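Local coordinates for PelA (Pseudomonas aeruginosa, PDB 5TCB), which probably cleaves glycosidic bonds through this glycoside hydrolase domain, one part of a longer protein also assigned a probable deacetylase activity, at residues Ser26-Tyr31 against Val258-Thr263; Ile195-Asp200 against Ala233-Pro238; Glu240-Ala245 against Leu266-Val271. All blocks are in the same frame, centred on the assembly; numbering follows the deposited sequence. Where two conformers were deposited one is given.

Contact 1: residues Ser26-Tyr31 against Val258-Thr263; sequences SVAFWY and VPFVST
The Phe260 ring packs one face against the backbone of Ala28 and Phe29. Ala28 CA sits over the centre of that face, 3.6 Å above the ring plane, a CH-pi contact, while Phe29 N lies 3.3 Å above the same plane but offset toward the rim. Water 1 occupies the edge of this ring, in its plane. The Phe29 ring is met at its own edge, with Phe29 CD1 3.9 Å from Phe260 CD2, and packs edge-to-face on Phe133. Phe260 reaches the other strand because its CG is anti to the backbone N (chi1 -174°), carrying the ring across the gap. That gap is the closure of the (beta/alpha)8 barrel: strands 27-30 and 258-262 are the first and last of eight parallel strands, their axes 6.4 Å apart at closest approach and splayed by 35°. No direct hydrogen bond joins them. Instead, water 1 donates to Phe29 O (2.8 Å) and accepts from Ser262 OG (2.7 Å), and Ser272 OG is hydrogen-bonded to both Val27 N and Pro259 O. Val27 O, 3.1 Å from Phe260 CD1, is buried here without a hydrogen-bond partner. Alongside it, Val27 CG1 packs 4.1 Å from Val258 CG1 and also touches the Phe260 CB, extending the apolar seam toward the start of both strands.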
loop_
_atom_site.group_PDB
_atom_site.type_symbol
_atom_site.label_atom_id
_atom_site.label_comp_id
_atom_site.label_asym_id
_atom_site.label_seq_id
_atom_site.Cartn_x
_atom_site.Cartn_y
_atom_site.Cartn_z
ATOM N N SER A 26 10.460 -0.167 -11.864
ATOM C CA SER A 26 11.038 -0.691 -10.637
ATOM C C SER A 26 10.357 0.037 -9.493
ATOM O O SER A 26 9.786 1.107 -9.684
ATOM C CB SER A 26 12.554 -0.486 -10.568
ATOM O OG SER A 26 12.887 0.888 -10.536
ATOM N N VAL A 27 10.381 -0.568 -8.304
ATOM C CA VAL A 27 9.676 0.016 -7.171
ATOM C C VAL A 27 10.417 -0.349 -5.893
ATOM O O VAL A 27 10.964 -1.453 -5.763
ATOM C CB VAL A 27 8.193 -0.441 -7.143
ATOM C CG1 VAL A 27 8.058 -1.958 -6.946
ATOM C CG2 VAL A 27 7.429 0.314 -6.113
ATOM N N ALA A 28 10.445 0.605 -4.965
ATOM C CA ALA A 28 10.908 0.385 -3.603
ATOM C C ALA A 28 9.895 0.942 -2.612
ATOM O O ALA A 28 9.146 1.881 -2.908
ATOM C CB ALA A 28 12.299 1.022 -3.375
ATOM N N PHE A 29 9.893 0.349 -1.411
ATOM C CA PHE A 29 9.085 0.789 -0.280
ATOM C C PHE A 29 10.010 0.991 0.902
ATOM O O PHE A 29 10.826 0.108 1.197
ATOM C CB PHE A 29 8.041 -0.267 0.121
ATOM C CG PHE A 29 6.902 -0.458 -0.856
ATOM C CD1 PHE A 29 7.107 -1.120 -2.059
ATOM C CD2 PHE A 29 5.619 0.000 -0.552
ATOM C CE1 PHE A 29 6.075 -1.310 -2.959
ATOM C CE2 PHE A 29 4.570 -0.187 -1.447
ATOM C CZ PHE A 29 4.806 -0.829 -2.656
ATOM N N TRP A 30 9.876 2.136 1.582
ATOM C CA TRP A 30 10.707 2.442 2.745
ATOM C C TRP A 30 9.832 3.160 3.755
ATOM O O TRP A 30 9.398 4.283 3.498
ATOM C CB TRP A 30 11.922 3.295 2.369
ATOM C CG TRP A 30 12.828 3.513 3.541
ATOM C CD1 TRP A 30 12.632 4.406 4.578
ATOM C CD2 TRP A 30 14.047 2.817 3.848
ATOM N NE1 TRP A 30 13.646 4.306 5.477
ATOM C CE2 TRP A 30 14.539 3.347 5.063
ATOM C CE3 TRP A 30 14.781 1.816 3.210
ATOM C CZ2 TRP A 30 15.697 2.886 5.656
ATOM C CZ3 TRP A 30 15.946 1.374 3.781
ATOM C CH2 TRP A 30 16.408 1.902 5.002
ATOM N N TYR A 31 9.557 2.522 4.888
ATOM C CA TYR A 31 8.642 3.094 5.870
ATOM C C TYR A 31 9.349 3.578 7.122
ATOM O O TYR A 31 8.689 4.061 8.067
ATOM C CB TYR A 31 7.595 2.047 6.254
ATOM C CG TYR A 31 6.594 1.680 5.172
ATOM C CD1 TYR A 31 6.400 2.474 4.057
ATOM C CD2 TYR A 31 5.822 0.546 5.293
ATOM C CE1 TYR A 31 5.476 2.141 3.107
ATOM C CE2 TYR A 31 4.887 0.206 4.326
ATOM C CZ TYR A 31 4.717 1.015 3.256
ATOM O OH TYR A 31 3.797 0.692 2.288
ATOM N N VAL A 258 6.050 -6.304 -11.356
ATOM C CA VAL A 258 7.139 -5.399 -10.994
ATOM C C VAL A 258 7.417 -5.634 -9.515
ATOM O O VAL A 258 6.565 -5.284 -8.682
ATOM C CB VAL A 258 6.779 -3.938 -11.263
ATOM C CG1 VAL A 258 7.973 -3.024 -10.952
ATOM C CG2 VAL A 258 6.376 -3.763 -12.715
ATOM N N PRO A 259 8.532 -6.264 -9.146
ATOM C CA PRO A 259 8.694 -6.720 -7.765
ATOM C C PRO A 259 9.476 -5.790 -6.859
ATOM O O PRO A 259 10.316 -5.018 -7.316
ATOM C CB PRO A 259 9.460 -8.022 -7.941
ATOM C CG PRO A 259 10.373 -7.715 -9.094
ATOM C CD PRO A 259 9.580 -6.826 -10.028
ATOM N N PHE A 260 9.231 -5.919 -5.558
ATOM C CA PHE A 260 10.143 -5.449 -4.531
ATOM C C PHE A 260 10.206 -6.528 -3.480
ATOM O O PHE A 260 9.167 -6.929 -2.952
ATOM C CB PHE A 260 9.684 -4.139 -3.911
ATOM C CG PHE A 260 10.677 -3.523 -2.935
ATOM C CD1 PHE A 260 11.953 -3.158 -3.348
ATOM C CD2 PHE A 260 10.292 -3.241 -1.625
ATOM C CE1 PHE A 260 12.858 -2.567 -2.472
ATOM C CE2 PHE A 260 11.189 -2.647 -0.747
ATOM C CZ PHE A 260 12.459 -2.286 -1.158
ATOM N N VAL A 261 11.406 -7.018 -3.209
ATOM C CA VAL A 261 11.600 -8.122 -2.283
ATOM C C VAL A 261 12.367 -7.572 -1.095
ATOM O O VAL A 261 13.535 -7.184 -1.223
ATOM C CB VAL A 261 12.334 -9.292 -2.940
ATOM C CG1 VAL A 261 12.361 -10.484 -1.985
ATOM C CG2 VAL A 261 11.685 -9.641 -4.304
ATOM N N SER A 262 11.716 -7.513 0.060
ATOM C CA SER A 262 12.284 -6.771 1.180
ATOM C C SER A 262 11.876 -7.445 2.490
ATOM O O SER A 262 11.528 -8.627 2.512
ATOM C CB SER A 262 11.855 -5.298 1.082
ATOM O OG SER A 262 12.592 -4.509 1.982
ATOM N N THR A 263 11.970 -6.713 3.582
ATOM C CA THR A 263 11.622 -7.154 4.928
ATOM C C THR A 263 10.267 -6.598 5.327
ATOM O O THR A 263 9.839 -5.553 4.823
ATOM C CB THR A 263 12.664 -6.658 5.938
ATOM O OG1 THR A 263 12.681 -5.225 5.912
ATOM C CG2 THR A 263 14.050 -7.206 5.613
HETATM O O HOH W 1 12.212 -1.866 2.534
#

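Contact 2: residues Ile195-Asp200 against Ala233-Pro238; sequences IHAGWD and AIDYLP
With its CG beside the backbone N (chi1 -80°), Asp235 holds its carboxylate up against the backbone of Ile195, His196 and Ala197. The matching torsion of Tyr236 (chi1 -67°) brings its ring to the CB of Trp199, with Trp199 CB 3.7 Å from Tyr236 CD1, while the indole leads away. Three consecutive amides grip the carboxylate. Ile195 N gives an almost straight bond to Asp235 OD1 (2.8 Å), on the syn side. Asp235 OD2 takes two donors: His196 N on its syn side at 2.8 Å, and Ala197 N from above the carboxylate plane, also at 2.8 Å. Bonds to both oxygens should restrain rotation of the carboxylate. Asp235 lies near the C-terminal end of strand 231-236, the seventh of the (beta/alpha)8 barrel; residues 197-200 form one arm of a small antiparallel hairpin with 205-208, inserted after the sixth. Segments 197-200 and 233-236 cross at 66°, and a single backbone bond, Tyr236 N to Ala197 O (2.8 Å), joins them directly. Water 2 adds a bridge, donating to Gly198 O and Tyr236 O. Ile195 CG1 packs on Ala233 CB at 3.6 Å. Tyr236 OH is hydrogen-bonded to Glu193, and His196 NE2 to Glu255.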
loop_
_atom_site.group_PDB
_atom_site.type_symbol
_atom_site.label_atom_id
_atom_site.label_comp_id
_atom_site.label_asym_id
_atom_site.label_seq_id
_atom_site.Cartn_x
_atom_site.Cartn_y
_atom_site.Cartn_z
ATOM N N ILE A 195 3.373 -12.876 -3.564
ATOM C CA ILE A 195 3.171 -13.802 -4.678
ATOM C C ILE A 195 3.814 -15.148 -4.360
ATOM O O ILE A 195 3.128 -16.178 -4.332
ATOM C CB ILE A 195 3.690 -13.205 -6.001
ATOM C CG1 ILE A 195 2.929 -11.922 -6.378
ATOM C CG2 ILE A 195 3.605 -14.227 -7.157
ATOM C CD1 ILE A 195 1.402 -12.066 -6.474
ATOM N N HIS A 196 5.118 -15.174 -4.101
ATOM C CA HIS A 196 5.795 -16.424 -3.783
ATOM C C HIS A 196 6.334 -16.466 -2.365
ATOM O O HIS A 196 6.159 -17.470 -1.653
ATOM C CB HIS A 196 6.957 -16.667 -4.757
ATOM C CG HIS A 196 6.531 -16.865 -6.174
ATOM N ND1 HIS A 196 5.685 -17.885 -6.559
ATOM C CD2 HIS A 196 6.845 -16.184 -7.301
ATOM C CE1 HIS A 196 5.488 -17.815 -7.865
ATOM N NE2 HIS A 196 6.185 -16.796 -8.339
ATOM N N ALA A 197 7.027 -15.408 -1.957
ATOM C CA ALA A 197 7.674 -15.335 -0.658
ATOM C C ALA A 197 6.950 -14.288 0.173
ATOM O O ALA A 197 6.912 -13.104 -0.182
ATOM C CB ALA A 197 9.163 -15.003 -0.806
ATOM N N GLY A 198 6.351 -14.724 1.277
ATOM C CA GLY A 198 5.542 -13.842 2.076
ATOM C C GLY A 198 5.999 -13.763 3.519
ATOM O O GLY A 198 6.983 -14.386 3.940
ATOM N N TRP A 199 5.240 -12.967 4.269
ATOM C CA TRP A 199 5.453 -12.748 5.690
ATOM C C TRP A 199 4.178 -13.116 6.433
ATOM O O TRP A 199 3.127 -12.506 6.207
ATOM C CB TRP A 199 5.821 -11.295 5.965
ATOM C CG TRP A 199 5.942 -11.013 7.401
ATOM C CD1 TRP A 199 5.110 -10.245 8.158
ATOM C CD2 TRP A 199 6.950 -11.509 8.280
ATOM N NE1 TRP A 199 5.543 -10.230 9.458
ATOM C CE2 TRP A 199 6.673 -10.998 9.559
ATOM C CE3 TRP A 199 8.067 -12.333 8.107
ATOM C CZ2 TRP A 199 7.471 -11.280 10.661
ATOM C CZ3 TRP A 199 8.855 -12.614 9.200
ATOM C CH2 TRP A 199 8.554 -12.090 10.463
ATOM N N ASP A 200 4.278 -14.092 7.329
ATOM C CA ASP A 200 3.147 -14.520 8.152
ATOM C C ASP A 200 3.217 -13.733 9.452
ATOM O O ASP A 200 3.963 -14.092 10.367
ATOM C CB ASP A 200 3.209 -16.025 8.385
ATOM C CG ASP A 200 2.015 -16.563 9.142
ATOM O OD1 ASP A 200 1.745 -17.770 8.992
ATOM O OD2 ASP A 200 1.359 -15.802 9.881
ATOM N N ALA A 233 4.420 -6.824 -7.125
ATOM C CA ALA A 233 4.541 -7.899 -6.157
ATOM C C ALA A 233 5.419 -7.424 -5.012
ATOM O O ALA A 233 6.575 -7.066 -5.230
ATOM C CB ALA A 233 5.144 -9.153 -6.794
ATOM N N ILE A 234 4.876 -7.426 -3.795
ATOM C CA ILE A 234 5.652 -7.129 -2.589
ATOM C C ILE A 234 5.866 -8.455 -1.878
ATOM O O ILE A 234 4.989 -8.944 -1.161
ATOM C CB ILE A 234 4.962 -6.124 -1.659
ATOM C CG1 ILE A 234 4.598 -4.850 -2.389
ATOM C CG2 ILE A 234 5.915 -5.789 -0.507
ATOM C CD1 ILE A 234 3.654 -3.926 -1.551
ATOM N N ASP A 235 7.051 -9.035 -2.077
ATOM C CA ASP A 235 7.446 -10.282 -1.452
ATOM C C ASP A 235 8.505 -10.015 -0.387
ATOM O O ASP A 235 9.143 -8.963 -0.347
ATOM C CB ASP A 235 7.964 -11.271 -2.505
ATOM C CG ASP A 235 6.833 -11.983 -3.243
ATOM O OD1 ASP A 235 5.742 -11.375 -3.405
ATOM O OD2 ASP A 235 7.041 -13.144 -3.649
ATOM N N TYR A 236 8.685 -11.001 0.490
ATOM C CA TYR A 236 9.467 -10.813 1.706
ATOM C C TYR A 236 10.509 -11.911 1.837
ATOM O O TYR A 236 10.159 -13.098 1.896
ATOM C CB TYR A 236 8.539 -10.789 2.930
ATOM C CG TYR A 236 7.642 -9.580 2.934
ATOM C CD1 TYR A 236 6.292 -9.704 2.667
ATOM C CD2 TYR A 236 8.155 -8.323 3.204
ATOM C CE1 TYR A 236 5.465 -8.572 2.671
ATOM C CE2 TYR A 236 7.348 -7.183 3.186
ATOM C CZ TYR A 236 6.010 -7.331 2.934
ATOM O OH TYR A 236 5.216 -6.199 2.957
ATOM N N LEU A 237 11.788 -11.503 1.891
ATOM C CA LEU A 237 12.911 -12.382 2.216
ATOM C C LEU A 237 13.855 -11.596 3.111
ATOM O O LEU A 237 14.013 -10.383 2.925
ATOM C CB LEU A 237 13.676 -12.883 0.983
ATOM C CG LEU A 237 12.963 -13.945 0.151
ATOM C CD1 LEU A 237 13.735 -14.204 -1.132
ATOM C CD2 LEU A 237 12.797 -15.252 0.940
ATOM N N PRO A 238 14.503 -12.251 4.067
ATOM C CA PRO A 238 15.355 -11.529 5.014
ATOM C C PRO A 238 16.662 -11.092 4.375
ATOM O O PRO A 238 17.041 -11.580 3.299
ATOM C CB PRO A 238 15.590 -12.566 6.127
ATOM C CG PRO A 238 15.545 -13.877 5.408
ATOM C CD PRO A 238 14.428 -13.687 4.387
HETATM O O HOH W 2 9.291 -15.608 2.330
#

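Contact 3: residues Glu240-Ala245 against Leu266-Val271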
loop_
_atom_site.group_PDB
_atom_site.type_symbol
_atom_site.label_atom_id
_atom_site.label_comp_id
_atom_site.label_asym_id
_atom_site.label_seq_id
_atom_site.Cartn_x
_atom_site.Cartn_y
_atom_site.Cartn_z
ATOM N N GLU A 240 19.807 -11.706 4.899
ATOM C CA GLU A 240 20.813 -12.729 4.647
ATOM C C GLU A 240 20.524 -13.533 3.384
ATOM O O GLU A 240 21.444 -14.166 2.852
ATOM C CB GLU A 240 20.953 -13.643 5.869
ATOM C CG GLU A 240 19.727 -14.474 6.231
ATOM C CD GLU A 240 18.771 -13.775 7.185
ATOM O OE1 GLU A 240 18.831 -12.527 7.360
ATOM O OE2 GLU A 240 17.912 -14.508 7.739
ATOM N N ARG A 241 19.279 -13.495 2.890
ATOM C CA ARG A 241 18.874 -14.189 1.674
ATOM C C ARG A 241 18.798 -13.252 0.467
ATOM O O ARG A 241 17.993 -13.471 -0.440
ATOM C CB ARG A 241 17.529 -14.888 1.892
ATOM C CG ARG A 241 17.479 -15.797 3.137
ATOM C CD ARG A 241 18.171 -17.158 2.948
ATOM N NE ARG A 241 19.630 -17.061 2.873
ATOM C CZ ARG A 241 20.468 -17.220 3.898
ATOM N NH1 ARG A 241 21.779 -17.100 3.702
ATOM N NH2 ARG A 241 20.013 -17.502 5.114
ATOM N N ARG A 242 19.671 -12.234 0.414
ATOM C CA ARG A 242 19.652 -11.275 -0.688
ATOM C C ARG A 242 19.901 -11.956 -2.035
ATOM O O ARG A 242 19.314 -11.556 -3.047
ATOM C CB ARG A 242 20.694 -10.193 -0.417
ATOM C CG ARG A 242 20.610 -9.017 -1.333
ATOM C CD ARG A 242 21.551 -7.908 -0.895
ATOM N NE ARG A 242 21.481 -6.756 -1.787
ATOM C CZ ARG A 242 20.564 -5.803 -1.735
ATOM N NH1 ARG A 242 19.637 -5.819 -0.805
ATOM N NH2 ARG A 242 20.606 -4.816 -2.620
ATOM N N ASP A 243 20.758 -12.984 -2.073
ATOM C CA ASP A 243 20.949 -13.725 -3.318
ATOM C C ASP A 243 19.630 -14.343 -3.780
ATOM O O ASP A 243 19.275 -14.275 -4.966
ATOM C CB ASP A 243 22.016 -14.817 -3.140
ATOM C CG ASP A 243 23.425 -14.253 -2.985
ATOM O OD1 ASP A 243 23.687 -13.128 -3.458
ATOM O OD2 ASP A 243 24.264 -14.962 -2.399
ATOM N N GLU A 244 18.877 -14.920 -2.851
ATOM C CA GLU A 244 17.596 -15.511 -3.212
ATOM C C GLU A 244 16.592 -14.440 -3.613
ATOM O O GLU A 244 15.733 -14.674 -4.476
ATOM C CB GLU A 244 17.065 -16.326 -2.040
ATOM C CG GLU A 244 17.800 -17.638 -1.793
ATOM C CD GLU A 244 19.039 -17.508 -0.918
ATOM O OE1 GLU A 244 19.559 -16.388 -0.729
ATOM O OE2 GLU A 244 19.525 -18.550 -0.425
ATOM N N ALA A 245 16.684 -13.265 -2.995
ATOM C CA ALA A 245 15.783 -12.173 -3.347
ATOM C C ALA A 245 16.024 -11.689 -4.771
ATOM O O ALA A 245 15.070 -11.355 -5.486
ATOM C CB ALA A 245 15.960 -11.027 -2.363
ATOM N N LEU A 266 10.024 -2.961 6.133
ATOM C CA LEU A 266 10.327 -2.055 5.029
ATOM C C LEU A 266 11.354 -1.018 5.472
ATOM O O LEU A 266 11.214 0.198 5.255
ATOM C CB LEU A 266 9.065 -1.403 4.460
ATOM C CG LEU A 266 8.121 -2.257 3.610
ATOM C CD1 LEU A 266 8.849 -3.137 2.604
ATOM C CD2 LEU A 266 7.203 -3.074 4.491
ATOM N N ASP A 267 12.422 -1.534 6.080
ATOM C CA ASP A 267 13.520 -0.733 6.597
ATOM C C ASP A 267 14.847 -1.141 5.966
ATOM O O ASP A 267 15.905 -1.012 6.587
ATOM C CB ASP A 267 13.585 -0.859 8.115
ATOM C CG ASP A 267 13.860 -2.282 8.584
ATOM O OD1 ASP A 267 13.929 -3.209 7.745
ATOM O OD2 ASP A 267 13.977 -2.484 9.816
ATOM N N TYR A 268 14.781 -1.620 4.721
ATOM C CA TYR A 268 15.862 -2.338 4.063
ATOM C C TYR A 268 15.873 -1.967 2.599
ATOM O O TYR A 268 14.815 -1.847 1.979
ATOM C CB TYR A 268 15.658 -3.853 4.234
ATOM C CG TYR A 268 16.552 -4.796 3.416
ATOM C CD1 TYR A 268 17.928 -4.833 3.574
ATOM C CD2 TYR A 268 15.980 -5.714 2.553
ATOM C CE1 TYR A 268 18.719 -5.745 2.844
ATOM C CE2 TYR A 268 16.735 -6.612 1.830
ATOM C CZ TYR A 268 18.094 -6.651 1.982
ATOM O OH TYR A 268 18.820 -7.568 1.264
ATOM N N LEU A 269 17.073 -1.809 2.034
ATOM C CA LEU A 269 17.201 -1.564 0.602
ATOM C C LEU A 269 17.066 -2.907 -0.121
ATOM O O LEU A 269 18.035 -3.527 -0.557
ATOM C CB LEU A 269 18.510 -0.850 0.302
ATOM C CG LEU A 269 18.532 0.656 0.516
ATOM C CD1 LEU A 269 19.955 1.179 0.440
ATOM C CD2 LEU A 269 17.638 1.348 -0.533
ATOM N N GLY A 270 15.816 -3.333 -0.263
ATOM C CA GLY A 270 15.491 -4.563 -0.951
ATOM C C GLY A 270 15.718 -4.440 -2.445
ATOM O O GLY A 270 16.243 -3.451 -2.957
ATOM N N VAL A 271 15.293 -5.485 -3.166
ATOM C CA VAL A 271 15.651 -5.616 -4.564
ATOM C C VAL A 271 14.421 -5.623 -5.454
ATOM O O VAL A 271 13.409 -6.263 -5.157
ATOM C CB VAL A 271 16.496 -6.875 -4.772
ATOM C CG1 VAL A 271 17.838 -6.675 -4.091
ATOM C CG2 VAL A 271 15.811 -8.063 -4.216
HETATM O O HOH W 3 18.892 -2.708 -3.534
#
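The first turn of helix 242-254, whose Ala245 CA comes 6.7 Å from Val271 CA, faces an irregular segment that makes an inverse gamma turn centred on Leu269. Arg241 is the N-cap residue, and its carbonyl receives the first-turn bond from Ala245 N. In the (beta/alpha)8 barrel this helix links the seventh and eighth strands, while 266-271 belongs to the chain that follows the eighth. Arg242 spans the gap. Its CG lies anti to the backbone N (chi1 -169°) and the chain is extended from CG to NE, which carries the guanidinium across to 268-271. There NH1 serves two acceptors, both in the guanidinium plane: Arg242 NH1 to Leu269 O is 2.8 Å and close to straight (166°), and Arg242 NH1 to Tyr268 OH is 2.8 Å and somewhat more bent. The Tyr268 ring stands nearly perpendicular to the guanidinium, the planes 87° apart, and its hydroxyl also lies against the aliphatic part of the arginine, 3.5 Å from Arg242 CG. Over one face of the guanidinium sits Val271 CG1, 3.6 Å from Arg242 NH2 and offset toward the rim. Two hydrogen bonds from one nitrogen and a methyl on the face should restrain the group's tilt. Nearby, Arg246 brings a second guanidinium close to Arg242 NH2, and the oxygens of Leu269 and Tyr268 probably offset part of the repulsion between the like charges. The other branch of Val271 packs on the helix itself: Val271 CG2 meets Ala245 CB at 3.5 Å, tighter than usual for two methyls. Water 3 links the two segments, accepting from Arg242 NH2 at 2.9 Å and donating to Gly270 O at 2.8 Å.

How the contacts relate
Strand 258-262 connects the three contacts. Toward contact 2, whose centre is about 10 Å from that of contact 1, it runs beside strand 231-236, with probable hydrogen bonds from Phe260 N to Ala233 O (2.9 Å) and Leu237 N to Ser262 O (3.0 Å). Contact 3, centred about 9 Å from contact 1, supplies the chain between the splayed first and last strands: Tyr31 N reaches Leu266 O and Val261 N reaches Val271 O, each at 2.9 Å and probably hydrogen-bonded. Contacts 2 and 3, about 11 Å apart by centres, meet through Leu237 CD1, 3.6 Å from Ala245 N. In (beta/alpha)8 hydrolases the active site lies at the C-terminal strand ends, where Tyr236 and Ser262 sit.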